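Proto-oncogene tyrosine-protein kinase receptor Ret (Danio rerio, PDB 7AMK) is a receptor tyrosine kinase whose extracellular cadherin-like domains probably help it recognise GDNF bound to the co-receptor GFR alpha 1. Local coordinates at residues 2-7 with 24-29; 147-152 with 185-190; 176-181 with 201-206. The protein carries 4 engineered substitutions. All blocks are in the same frame, centred on the assembly; numbering follows the deposited sequence.

Contact 1: residues 2-7 with 24-29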
loop_
_atom_site.group_PDB
_atom_site.type_symbol
_atom_site.label_atom_id
_atom_site.label_comp_id
_atom_site.label_asym_id
_atom_site.label_seq_id
_atom_site.Cartn_x
_atom_site.Cartn_y
_atom_site.Cartn_z
ATOM N N TYR A 2 -9.343 28.101 36.973
ATOM C CA TYR A 2 -10.140 27.788 35.797
ATOM C C TYR A 2 -11.583 27.659 36.226
ATOM O O TYR A 2 -11.889 27.560 37.414
ATOM C CB TYR A 2 -9.676 26.513 35.075
ATOM C CG TYR A 2 -9.877 25.212 35.850
ATOM C CD1 TYR A 2 -8.951 24.807 36.789
ATOM C CD2 TYR A 2 -11.011 24.402 35.641
ATOM C CE1 TYR A 2 -9.096 23.632 37.494
ATOM C CE2 TYR A 2 -11.181 23.209 36.348
ATOM C CZ TYR A 2 -10.204 22.827 37.285
ATOM O OH TYR A 2 -10.306 21.653 38.029
ATOM N N PHE A 3 -12.466 27.682 35.240
ATOM C CA PHE A 3 -13.899 27.687 35.469
ATOM C C PHE A 3 -14.469 26.306 35.199
ATOM O O PHE A 3 -14.299 25.778 34.091
ATOM C CB PHE A 3 -14.558 28.720 34.566
ATOM C CG PHE A 3 -14.209 30.144 34.903
ATOM C CD1 PHE A 3 -14.610 30.707 36.095
ATOM C CD2 PHE A 3 -13.522 30.933 33.997
ATOM C CE1 PHE A 3 -14.311 32.022 36.395
ATOM C CE2 PHE A 3 -13.210 32.256 34.288
ATOM C CZ PHE A 3 -13.609 32.802 35.483
ATOM N N PRO A 4 -15.107 25.662 36.173
ATOM C CA PRO A 4 -15.728 24.360 35.911
ATOM C C PRO A 4 -17.013 24.445 35.078
ATOM O O PRO A 4 -17.612 23.409 34.773
ATOM C CB PRO A 4 -16.020 23.843 37.320
ATOM C CG PRO A 4 -16.250 25.117 38.127
ATOM C CD PRO A 4 -15.177 26.041 37.595
ATOM N N GLN A 5 -17.414 25.644 34.672
ATOM C CA GLN A 5 -18.706 25.890 34.063
ATOM C C GLN A 5 -18.550 27.088 33.130
ATOM O O GLN A 5 -18.071 28.142 33.559
ATOM C CB GLN A 5 -19.733 26.151 35.174
ATOM C CG GLN A 5 -21.135 26.354 34.689
ATOM C CD GLN A 5 -22.150 26.394 35.814
ATOM O OE1 GLN A 5 -21.889 25.937 36.931
ATOM N NE2 GLN A 5 -23.322 26.947 35.520
ATOM N N ARG A 6 -18.922 26.939 31.853
ATOM C CA ARG A 6 -18.716 28.013 30.875
ATOM C C ARG A 6 -19.851 29.031 30.826
ATOM O O ARG A 6 -19.644 30.141 30.324
ATOM C CB ARG A 6 -18.542 27.441 29.455
ATOM C CG ARG A 6 -17.130 26.988 29.103
ATOM N N LEU A 7 -21.036 28.686 31.323
ATOM C CA LEU A 7 -22.212 29.528 31.169
ATOM C C LEU A 7 -23.060 29.448 32.430
ATOM O O LEU A 7 -23.342 28.356 32.923
ATOM C CB LEU A 7 -23.020 29.092 29.945
ATOM C CG LEU A 7 -24.402 29.704 29.736
ATOM C CD1 LEU A 7 -24.264 31.168 29.442
ATOM C CD2 LEU A 7 -25.118 29.001 28.601
ATOM N N GLN A 24 -23.732 32.636 42.239
ATOM C CA GLN A 24 -22.336 32.628 42.657
ATOM C C GLN A 24 -21.483 31.980 41.570
ATOM O O GLN A 24 -21.681 30.803 41.241
ATOM C CB GLN A 24 -22.178 31.883 43.976
ATOM C CG GLN A 24 -20.743 31.891 44.484
ATOM C CD GLN A 24 -20.570 30.932 45.638
ATOM O OE1 GLN A 24 -21.556 30.506 46.238
ATOM N NE2 GLN A 24 -19.315 30.569 45.946
ATOM N N VAL A 25 -20.578 32.772 40.981
ATOM C CA VAL A 25 -19.590 32.299 40.007
ATOM C C VAL A 25 -18.475 31.587 40.757
ATOM O O VAL A 25 -17.947 32.117 41.747
ATOM C CB VAL A 25 -19.010 33.478 39.207
ATOM C CG1 VAL A 25 -17.810 33.045 38.386
ATOM C CG2 VAL A 25 -20.057 34.114 38.335
ATOM N N ILE A 26 -18.082 30.403 40.277
ATOM C CA ILE A 26 -17.071 29.577 40.931
ATOM C C ILE A 26 -15.771 29.614 40.138
ATOM O O ILE A 26 -15.779 29.469 38.906
ATOM C CB ILE A 26 -17.535 28.122 41.095
ATOM C CG1 ILE A 26 -18.828 28.069 41.892
ATOM C CG2 ILE A 26 -16.418 27.273 41.747
ATOM C CD1 ILE A 26 -18.629 28.354 43.345
ATOM N N SER A 27 -14.652 29.774 40.843
ATOM C CA SER A 27 -13.337 29.614 40.237
ATOM C C SER A 27 -12.574 28.561 41.020
ATOM O O SER A 27 -12.550 28.600 42.250
ATOM C CB SER A 27 -12.548 30.930 40.235
ATOM O OG SER A 27 -11.333 30.828 39.500
ATOM N N MET A 28 -11.966 27.615 40.327
ATOM C CA MET A 28 -11.200 26.588 41.013
ATOM C C MET A 28 -9.709 26.899 40.986
ATOM O O MET A 28 -9.172 27.350 39.967
ATOM C CB MET A 28 -11.495 25.230 40.413
ATOM C CG MET A 28 -12.935 24.870 40.734
ATOM S SD MET A 28 -13.161 23.143 40.760
ATOM C CE MET A 28 -12.265 22.689 42.250
ATOM N N ARG A 29 -9.062 26.698 42.130
ATOM C CA ARG A 29 -7.638 26.964 42.263
ATOM C C ARG A 29 -6.820 25.850 41.631
ATOM O O ARG A 29 -7.078 24.661 41.848
ATOM C CB ARG A 29 -7.258 27.110 43.734
ATOM C CG ARG A 29 -7.963 28.257 44.431
ATOM C CD ARG A 29 -8.084 27.993 45.920
ATOM N NE ARG A 29 -8.053 29.203 46.739
ATOM C CZ ARG A 29 -9.120 29.906 47.105
ATOM N NH1 ARG A 29 -10.337 29.597 46.675
ATOM N NH2 ARG A 29 -8.962 30.944 47.925
HETATM O O HOH W 1 -17.333 28.154 36.260
#

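Contact 2: residues 147-152 with 185-190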
loop_
_atom_site.group_PDB
_atom_site.type_symbol
_atom_site.label_atom_id
_atom_site.label_comp_id
_atom_site.label_asym_id
_atom_site.label_seq_id
_atom_site.Cartn_x
_atom_site.Cartn_y
_atom_site.Cartn_z
ATOM N N GLY A 147 -11.922 21.308 45.653
ATOM C CA GLY A 147 -12.481 22.648 45.747
ATOM C C GLY A 147 -13.961 22.658 45.455
ATOM O O GLY A 147 -14.535 21.680 44.960
ATOM N N ALA A 148 -14.578 23.782 45.797
ATOM C CA ALA A 148 -15.983 23.949 45.487
ATOM C C ALA A 148 -16.153 23.953 43.987
ATOM O O ALA A 148 -15.279 24.386 43.235
ATOM C CB ALA A 148 -16.541 25.240 46.083
ATOM N N LEU A 149 -17.277 23.471 43.563
ATOM C CA LEU A 149 -17.539 23.253 42.160
ATOM C C LEU A 149 -18.786 23.970 41.684
ATOM O O LEU A 149 -18.802 24.499 40.575
ATOM C CB LEU A 149 -17.678 21.755 41.929
ATOM C CG LEU A 149 -17.913 21.248 40.536
ATOM C CD1 LEU A 149 -16.637 21.524 39.783
ATOM C CD2 LEU A 149 -18.167 19.759 40.654
ATOM N N ARG A 150 -19.843 23.980 42.487
ATOM C CA ARG A 150 -21.092 24.597 42.072
ATOM C C ARG A 150 -21.849 25.006 43.324
ATOM O O ARG A 150 -21.953 24.217 44.266
ATOM C CB ARG A 150 -21.936 23.649 41.194
ATOM C CG ARG A 150 -23.405 24.124 40.954
ATOM C CD ARG A 150 -24.128 23.292 39.886
ATOM N NE ARG A 150 -23.299 23.385 38.681
ATOM C CZ ARG A 150 -23.659 23.057 37.448
ATOM N NH1 ARG A 150 -24.856 22.541 37.185
ATOM N NH2 ARG A 150 -22.791 23.255 36.454
ATOM N N GLN A 151 -22.342 26.247 43.333
ATOM C CA GLN A 151 -23.278 26.715 44.353
ATOM C C GLN A 151 -24.646 26.133 44.030
ATOM O O GLN A 151 -25.191 26.391 42.948
ATOM C CB GLN A 151 -23.333 28.247 44.383
ATOM C CG GLN A 151 -24.407 28.903 45.327
ATOM C CD GLN A 151 -24.426 28.341 46.758
ATOM O OE1 GLN A 151 -25.387 27.714 47.150
ATOM N NE2 GLN A 151 -23.365 28.561 47.518
ATOM N N LEU A 152 -25.198 25.358 44.964
ATOM C CA LEU A 152 -26.455 24.651 44.741
ATOM C C LEU A 152 -27.709 25.466 45.086
ATOM O O LEU A 152 -28.771 25.199 44.518
ATOM C CB LEU A 152 -26.453 23.335 45.542
ATOM C CG LEU A 152 -25.534 22.251 44.975
ATOM C CD1 LEU A 152 -25.622 20.943 45.759
ATOM C CD2 LEU A 152 -25.854 22.027 43.499
ATOM N N SER A 185 -23.578 25.322 51.196
ATOM C CA SER A 185 -24.426 24.676 50.188
ATOM C C SER A 185 -23.716 24.480 48.842
ATOM O O SER A 185 -24.360 24.394 47.795
ATOM C CB SER A 185 -25.725 25.451 49.981
ATOM O OG SER A 185 -26.590 25.266 51.084
ATOM N N GLU A 186 -22.392 24.357 48.822
ATOM C CA GLU A 186 -21.696 24.135 47.555
ATOM C C GLU A 186 -21.456 22.647 47.312
ATOM O O GLU A 186 -21.071 21.925 48.219
ATOM C CB GLU A 186 -20.344 24.850 47.511
ATOM C CG GLU A 186 -20.395 26.350 47.535
ATOM C CD GLU A 186 -19.086 26.967 48.044
ATOM O OE1 GLU A 186 -18.463 26.422 48.994
ATOM O OE2 GLU A 186 -18.688 28.008 47.487
ATOM N N LEU A 187 -21.628 22.204 46.068
ATOM C CA LEU A 187 -21.061 20.923 45.665
ATOM C C LEU A 187 -19.550 21.074 45.564
ATOM O O LEU A 187 -19.060 22.026 44.955
ATOM C CB LEU A 187 -21.649 20.497 44.333
ATOM C CG LEU A 187 -21.148 19.209 43.695
ATOM C CD1 LEU A 187 -21.571 17.960 44.516
ATOM C CD2 LEU A 187 -21.679 19.167 42.270
ATOM N N VAL A 188 -18.799 20.171 46.189
ATOM C CA VAL A 188 -17.342 20.264 46.199
ATOM C C VAL A 188 -16.726 18.956 45.693
ATOM O O VAL A 188 -17.293 17.877 45.862
ATOM C CB VAL A 188 -16.813 20.569 47.595
ATOM C CG1 VAL A 188 -17.548 21.753 48.231
ATOM C CG2 VAL A 188 -16.912 19.313 48.447
ATOM N N VAL A 189 -15.543 19.047 45.078
ATOM C CA VAL A 189 -14.761 17.857 44.770
ATOM C C VAL A 189 -13.766 17.661 45.900
ATOM O O VAL A 189 -13.049 18.596 46.279
ATOM C CB VAL A 189 -14.071 17.966 43.396
ATOM C CG1 VAL A 189 -13.061 19.119 43.337
ATOM C CG2 VAL A 189 -13.403 16.624 43.025
ATOM N N THR A 190 -13.755 16.457 46.477
ATOM C CA THR A 190 -13.051 16.223 47.727
ATOM C C THR A 190 -11.644 15.657 47.531
ATOM O O THR A 190 -10.858 15.668 48.479
ATOM C CB THR A 190 -13.883 15.284 48.620
ATOM O OG1 THR A 190 -14.235 14.102 47.893
ATOM C CG2 THR A 190 -15.161 15.963 49.089
#

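Contact 3: residues 176-181 with 201-206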
loop_
_atom_site.group_PDB
_atom_site.type_symbol
_atom_site.label_atom_id
_atom_site.label_comp_id
_atom_site.label_asym_id
_atom_site.label_seq_id
_atom_site.Cartn_x
_atom_site.Cartn_y
_atom_site.Cartn_z
ATOM N N VAL A 176 -17.832 8.404 46.472
ATOM C CA VAL A 176 -17.508 9.303 45.371
ATOM C C VAL A 176 -16.714 10.479 45.929
ATOM O O VAL A 176 -16.946 10.903 47.069
ATOM C CB VAL A 176 -18.788 9.756 44.649
ATOM C CG1 VAL A 176 -18.486 10.814 43.618
ATOM C CG2 VAL A 176 -19.430 8.567 43.960
ATOM N N PRO A 177 -15.765 11.000 45.204
ATOM C CA PRO A 177 -15.030 12.173 45.707
ATOM C C PRO A 177 -15.796 13.492 45.535
ATOM O O PRO A 177 -15.211 14.532 45.216
ATOM C CB PRO A 177 -13.736 12.140 44.875
ATOM C CG PRO A 177 -14.106 11.453 43.612
ATOM C CD PRO A 177 -15.130 10.411 44.012
ATOM N N PHE A 178 -17.106 13.469 45.747
ATOM C CA PHE A 178 -17.936 14.661 45.697
ATOM C C PHE A 178 -18.856 14.669 46.912
ATOM O O PHE A 178 -19.349 13.619 47.328
ATOM C CB PHE A 178 -18.753 14.713 44.402
ATOM C CG PHE A 178 -17.910 14.712 43.144
ATOM C CD1 PHE A 178 -17.523 13.520 42.541
ATOM C CD2 PHE A 178 -17.495 15.895 42.576
ATOM C CE1 PHE A 178 -16.730 13.524 41.377
ATOM C CE2 PHE A 178 -16.728 15.894 41.419
ATOM C CZ PHE A 178 -16.337 14.718 40.823
ATOM N N ALA A 179 -19.067 15.849 47.492
ATOM C CA ALA A 179 -19.927 16.006 48.656
ATOM C C ALA A 179 -20.505 17.421 48.618
ATOM O O ALA A 179 -20.110 18.247 47.794
ATOM C CB ALA A 179 -19.149 15.744 49.954
ATOM N N VAL A 180 -21.444 17.711 49.510
ATOM C CA VAL A 180 -21.930 19.071 49.695
ATOM C C VAL A 180 -21.322 19.630 50.980
ATOM O O VAL A 180 -21.248 18.931 52.001
ATOM C CB VAL A 180 -23.469 19.134 49.736
ATOM C CG1 VAL A 180 -23.912 20.528 50.228
ATOM C CG2 VAL A 180 -24.064 18.843 48.382
ATOM N N ASP A 181 -20.879 20.884 50.925
ATOM C CA ASP A 181 -20.486 21.623 52.119
ATOM C C ASP A 181 -21.748 22.199 52.762
ATOM O O ASP A 181 -22.368 23.121 52.218
ATOM C CB ASP A 181 -19.482 22.712 51.751
ATOM C CG ASP A 181 -19.156 23.644 52.927
ATOM O OD1 ASP A 181 -19.932 23.689 53.904
ATOM O OD2 ASP A 181 -18.125 24.353 52.864
ATOM N N TYR A 201 -18.163 11.308 36.097
ATOM C CA TYR A 201 -18.780 10.887 37.344
ATOM C C TYR A 201 -20.271 11.189 37.294
ATOM O O TYR A 201 -20.671 12.326 37.045
ATOM C CB TYR A 201 -18.129 11.565 38.538
ATOM C CG TYR A 201 -16.813 10.961 38.948
ATOM C CD1 TYR A 201 -15.622 11.363 38.356
ATOM C CD2 TYR A 201 -16.764 9.997 39.946
ATOM C CE1 TYR A 201 -14.447 10.812 38.717
ATOM C CE2 TYR A 201 -15.592 9.456 40.335
ATOM C CZ TYR A 201 -14.424 9.860 39.725
ATOM O OH TYR A 201 -13.236 9.317 40.159
ATOM N N HIS A 202 -21.079 10.166 37.519
ATOM C CA HIS A 202 -22.521 10.319 37.623
ATOM C C HIS A 202 -22.888 10.618 39.067
ATOM O O HIS A 202 -22.466 9.907 39.986
ATOM C CB HIS A 202 -23.244 9.061 37.150
ATOM C CG HIS A 202 -23.079 8.787 35.687
ATOM N ND1 HIS A 202 -23.741 9.511 34.713
ATOM C CD2 HIS A 202 -22.312 7.882 35.028
ATOM C CE1 HIS A 202 -23.398 9.054 33.519
ATOM N NE2 HIS A 202 -22.535 8.066 33.682
ATOM N N LEU A 203 -23.642 11.687 39.257
ATOM C CA LEU A 203 -24.018 12.166 40.575
ATOM C C LEU A 203 -25.530 12.306 40.625
ATOM O O LEU A 203 -26.176 12.638 39.619
ATOM C CB LEU A 203 -23.348 13.527 40.910
ATOM C CG LEU A 203 -21.806 13.572 40.932
ATOM C CD1 LEU A 203 -21.244 14.981 41.305
ATOM C CD2 LEU A 203 -21.279 12.538 41.924
ATOM N N ASP A 204 -26.087 11.992 41.788
ATOM C CA ASP A 204 -27.466 12.304 42.125
ATOM C C ASP A 204 -27.450 13.258 43.315
ATOM O O ASP A 204 -26.957 12.904 44.392
ATOM C CB ASP A 204 -28.272 11.032 42.436
ATOM C CG ASP A 204 -29.749 11.148 42.006
ATOM O OD1 ASP A 204 -30.087 12.068 41.240
ATOM O OD2 ASP A 204 -30.582 10.322 42.438
ATOM N N ILE A 205 -27.952 14.486 43.096
ATOM C CA ILE A 205 -28.103 15.518 44.120
ATOM C C ILE A 205 -29.499 15.403 44.742
ATOM O O ILE A 205 -30.494 15.216 44.031
ATOM C CB ILE A 205 -27.888 16.912 43.491
ATOM C CG1 ILE A 205 -26.525 17.003 42.788
ATOM C CG2 ILE A 205 -28.011 18.035 44.524
ATOM C CD1 ILE A 205 -25.329 16.588 43.658
ATOM N N VAL A 206 -29.581 15.488 46.072
ATOM C CA VAL A 206 -30.851 15.509 46.799
ATOM C C VAL A 206 -31.034 16.887 47.411
ATOM O O VAL A 206 -30.115 17.423 48.049
ATOM C CB VAL A 206 -30.919 14.429 47.895
ATOM C CG1 VAL A 206 -29.923 14.724 48.989
ATOM C CG2 VAL A 206 -32.314 14.383 48.500
#

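Contact 1: residues 2-7 with 24-29
Tyr2 and Met28 are joined by two backbone hydrogen bonds. Met28 N donates to Tyr2 O at 2.9 Å, almost straight at 172°. Tyr2 N returns a bond to Met28 O at 3.1 Å. Together they make a single antiparallel, hydrogen-bonded pair. One water donates to Gln5 O at 2.8 Å and, weakly, to Ile26 O. The bridge ties the N-terminal residues of RET cadherin-like domain 1 to the loop that follows strand 21-24. The side chains of Tyr2 and Met28 lie alongside each other, pointing the same way. Tyr2 CG lies between backbone N and carbonyl carbon, chi1 67°, which puts the ring beside the Met28 side chain. Met28 CB sits over one face of this ring, 4.3 Å from its centroid, as a CH-pi contact. Met28 SD stands obliquely to it in a Met-aromatic contact. Thr141 N donates a weak hydrogen bond to Tyr2 OH. Ile26 O lies at the edge of the Phe3 ring, near its plane, 3.3 Å from Phe3 CD1. Phe3 CE1 touches Val25 CG1 at 4.2 Å. Ser27 OG is buried here with no polar partner in the model. Pro4 CD packs on Met28 CG at 4.0 Å, and both residues touch Leu149.

Contact 2: residues 147-152 with 185-190
Leu149 N and Arg150 N both donate to Leu187 O, at 2.7 and 3.2 Å. This shared acceptor marks a classic beta bulge, which shifts the antiparallel register by one residue. Leu187 N answers with a bond to Arg150 O at 2.7 Å. On one flank of the bulge Gly147 and Val189 exchange two backbone bonds, the shorter from Val189 N to Gly147 O at 2.8 Å. On the other, Leu152 N donates to Ser185 O at 3.1 Å. Gln151 OE1 accepts from Arg153 N, and its NE2 donates to Thr184 O and to Gln24 OE1 of the other cadherin-like domain. Glu186 OE1 accepts a hydrogen bond from Thr184 OG1 and OE2 one from Gln24 NE2, while Arg150 NH1 donates a hydrogen bond to Ser136 O. Ala148 CB lies against the Glu186 carboxylate, 3.6 Å from Glu186 CD. Leu149 and Leu187 lie side by side, with Leu149 CD2 3.9 Å from Leu187 CD2. Strand 147-151 is an outer strand of this three-stranded cadherin-domain sheet, and strand 186-189 is the middle one, with 178-181 beyond it. Leu149 and Val189 touch Ile140 of strand 139-141, while Leu187 meets Val170 of strand 165-170.

Contact 3: residues 176-181 with 201-206
Phe178 and Tyr201 meet in an edge-to-face aromatic contact between the two sheets of the cadherin domain. The fold is a beta sandwich. Strand 178-181 belongs to its three-stranded sheet, and strand 200-210 to the four-stranded sheet that packs against it. The nearest CA atoms are 8.3 Å apart, Phe178 to Leu203 and Val176 to Tyr201, too far for the backbones to pair. The contacts between the segments all run from side chain to side chain.

The edge of Phe178 is turned toward the face of Tyr201. The ring planes stand at 62° and the centroids are 5.3 Å apart. Phe178 CE1 does the touching. It sits above the Tyr201 ring but toward the rim, 3.5 Å from Tyr201 CG. Phe178 CG lies anti to its carbonyl carbon, chi1 -59°, which carries the ring toward strand 200-210.

One face of the Phe178 ring receives Leu203 CD1, a CH-pi contact 4.2 Å from the ring centroid. The Leu203 side chain runs roughly perpendicular to that of Phe178. Phe178 also touches Val189 of the neighbouring strand 186-189, and Leu203 rests on Val224 of strand 215-227. An alanine in place of Phe178 would probably open a gap between the sheets, leaving the Tyr201 face without its aromatic partner and Leu203 CD1 without the ring beneath it.

The residues just before the strand add to the packing. The Pro177 side chain lies across that of Tyr201, with Pro177 CD 3.8 Å from Tyr201 CE2. Val176 and Tyr201 run alongside, pointing opposite ways. Val176 CG1 touches Tyr201 CD2 at 4.1 Å and comes closer, 3.7 Å, to Leu203 CD2.

In the fold
The three contacts follow one another in space across two cadherin-like domains. Contact 1 lies in the first, contacts 2 and 3 in the second. Along the chain, contacts 2 and 3 interleave. Contacts 1 and 2 meet across the domain boundary through polar side chains and one apolar pair. Contacts 2 and 3 share one sheet, in which strands 186-189 and 178-181 are neighbours. All three are partly buried, and none of the touching residues is exposed. Four of seven are buried in contact 1, five of eleven in contact 2, two of five in contact 3. Contact 1 mixes a single bridge with loop packing, contact 2 is backbone pairing within a sheet, and contact 3 is apolar packing between sheets.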